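Local coordinates for porin (Rhodobacter capsulatus, PDB 2POR), which forms trimeric outer-membrane channels through which small hydrophilic solutes up to about 0.6 kDa diffuse passively, at the calcium ion site. Sequence-based numbering; all coordinates share one arbitrary frame.

The calcium ion site. Residues 86, 88, 93, 95, 100-101. With CA (calcium ion), chain B.
At least eight oxygens, from side chains and two waters, bind the calcium ion, and the orientation of each carboxylate decides how many it gives. Asp93 and Asp95 turn the open end of the carboxylate to the ion, so both oxygens of each chelate it. For Asp93 the bite is nearly even, with OD1 at 2.3 Å from the ion and OD2 scarcely farther; CG lies anti to the backbone N (chi1 -177°). Asp95 has CG anti to the carbonyl carbon, and its bite is lopsided: OD1 stands 2.6 Å from the ion, the longest of the eight bonds. Asp95 OD1 also accepts a hydrogen bond from the backbone N of Asn100 at 3.2 Å, met nearly along the C-O axis.

Asp101 points one oxygen at the metal: OD1 binds the ion at 2.2 Å, whereas OD2 turns away to pair with water 2, itself a ligand. Asn100 likewise gives its amide oxygen OD1, although chi1 of 65° puts CG in the crowded position between backbone N and carbonyl carbon. Its rotation is fixed from the nitrogen end: ND2 reaches the carbonyl O of Leu86 at 3.0 Å, almost straight (177° at H) and within the Asn100 amide plane, but above the carbonyl plane of Leu86. Water 1 binds the calcium at 2.4 Å and is hydrogen-bonded by Asn100 ND2 and Glu88 OE1, making Glu88, with OE1 4.6 Å from the ion, a second-shell acid. The cation probably favours ionised aspartates and offsets repulsion among these acids.

Every protein ligand lies in the long loop between helix 78-83 and strand 118-125, which folds into the barrel and narrows the pore, as is typical of porins; calcium probably stiffens its Asp93-Asp101 stretch.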
ATOM      1  N   LEU A  86       0.687 -14.596 -26.054  1.00 21.52           N
ATOM      2  CA  LEU A  86       1.238 -14.285 -27.355  1.00 19.15           C
ATOM      3  C   LEU A  86       2.050 -13.012 -27.173  1.00 18.35           C
ATOM      4  O   LEU A  86       2.064 -12.419 -26.073  1.00 21.62           O
ATOM      5  CB  LEU A  86       0.096 -14.101 -28.384  1.00 18.02           C
ATOM      6  CG  LEU A  86      -0.853 -15.270 -28.608  1.00 21.20           C
ATOM      7  CD1 LEU A  86      -1.743 -14.846 -29.766  1.00 24.06           C
ATOM      8  CD2 LEU A  86      -0.156 -16.592 -28.972  1.00 22.07           C
ATOM      9  N   GLU A  88       3.427  -9.473 -26.657  1.00 24.04           N
ATOM     10  CA  GLU A  88       2.815  -8.327 -26.032  1.00 23.00           C
ATOM     11  C   GLU A  88       3.108  -7.099 -26.823  1.00 28.26           C
ATOM     12  O   GLU A  88       4.255  -6.745 -27.098  1.00 25.13           O
ATOM     13  CB  GLU A  88       3.342  -8.218 -24.608  1.00 19.61           C
ATOM     14  CG  GLU A  88       2.703  -7.084 -23.868  1.00 19.84           C
ATOM     15  CD  GLU A  88       3.053  -7.003 -22.391  1.00 19.96           C
ATOM     16  OE1 GLU A  88       2.853  -7.944 -21.634  1.00 22.24           O
ATOM     17  OE2 GLU A  88       3.497  -5.951 -21.970  1.00 28.96           O
ATOM     18  N   ASP A  93       0.784  -2.210 -22.872  1.00 18.00           N
ATOM     19  CA  ASP A  93       0.185  -3.528 -23.087  1.00 18.24           C
ATOM     20  C   ASP A  93      -1.246  -3.281 -23.549  1.00 25.81           C
ATOM     21  O   ASP A  93      -2.201  -3.231 -22.751  1.00 22.47           O
ATOM     22  CB  ASP A  93       0.196  -4.398 -21.802  1.00 17.88           C
ATOM     23  CG  ASP A  93      -0.343  -5.807 -21.965  1.00 20.65           C
ATOM     24  OD1 ASP A  93      -0.657  -6.297 -23.060  1.00 25.25           O
ATOM     25  OD2 ASP A  93      -0.483  -6.509 -20.968  1.00 20.38           O
ATOM     26  N   ASP A  95      -4.303  -4.063 -24.422  1.00 18.41           N
ATOM     27  CA  ASP A  95      -5.279  -5.132 -24.396  1.00 18.77           C
ATOM     28  C   ASP A  95      -6.719  -4.659 -24.595  1.00 24.15           C
ATOM     29  O   ASP A  95      -7.675  -5.419 -24.529  1.00 20.30           O
ATOM     30  CB  ASP A  95      -5.234  -5.816 -23.093  1.00 17.45           C
ATOM     31  CG  ASP A  95      -4.037  -6.710 -22.908  1.00 24.99           C
ATOM     32  OD1 ASP A  95      -3.512  -7.269 -23.854  1.00 21.65           O
ATOM     33  OD2 ASP A  95      -3.605  -6.874 -21.780  1.00 22.05           O
ATOM     34  N   ASN A 100      -3.201  -9.464 -26.198  1.00 25.90           N
ATOM     35  CA  ASN A 100      -2.295 -10.548 -26.599  1.00 19.24           C
ATOM     36  C   ASN A 100      -2.479 -11.771 -25.752  1.00 19.02           C
ATOM     37  O   ASN A 100      -1.951 -12.832 -26.040  1.00 22.88           O
ATOM     38  CB  ASN A 100      -0.849 -10.028 -26.480  1.00 23.30           C
ATOM     39  CG  ASN A 100      -0.467  -9.716 -25.040  1.00 22.39           C
ATOM     40  OD1 ASN A 100      -1.060  -8.871 -24.364  1.00 24.51           O
ATOM     41  ND2 ASN A 100       0.514 -10.416 -24.492  1.00 21.36           N
ATOM     42  N   ASP A 101      -3.189 -11.695 -24.639  1.00 21.84           N
ATOM     43  CA  ASP A 101      -3.305 -12.796 -23.705  1.00 16.59           C
ATOM     44  C   ASP A 101      -4.060 -13.947 -24.270  1.00 26.25           C
ATOM     45  O   ASP A 101      -5.036 -13.744 -24.974  1.00 24.73           O
ATOM     46  CB  ASP A 101      -4.008 -12.335 -22.435  1.00 17.86           C
ATOM     47  CG  ASP A 101      -3.372 -11.114 -21.764  1.00 18.10           C
ATOM     48  OD1 ASP A 101      -2.844 -10.144 -22.361  1.00 23.14           O
ATOM     49  OD2 ASP A 101      -3.398 -11.162 -20.553  1.00 23.00           O
TER
HETATM   50 CA    CA B 303      -1.679  -8.225 -22.233  1.00 18.82          CA
HETATM   51  O   HOH W   1       0.399  -9.352 -21.874  1.00 20.17           O
HETATM   52  O   HOH W   2      -1.972  -8.848 -20.098  1.00 26.61           O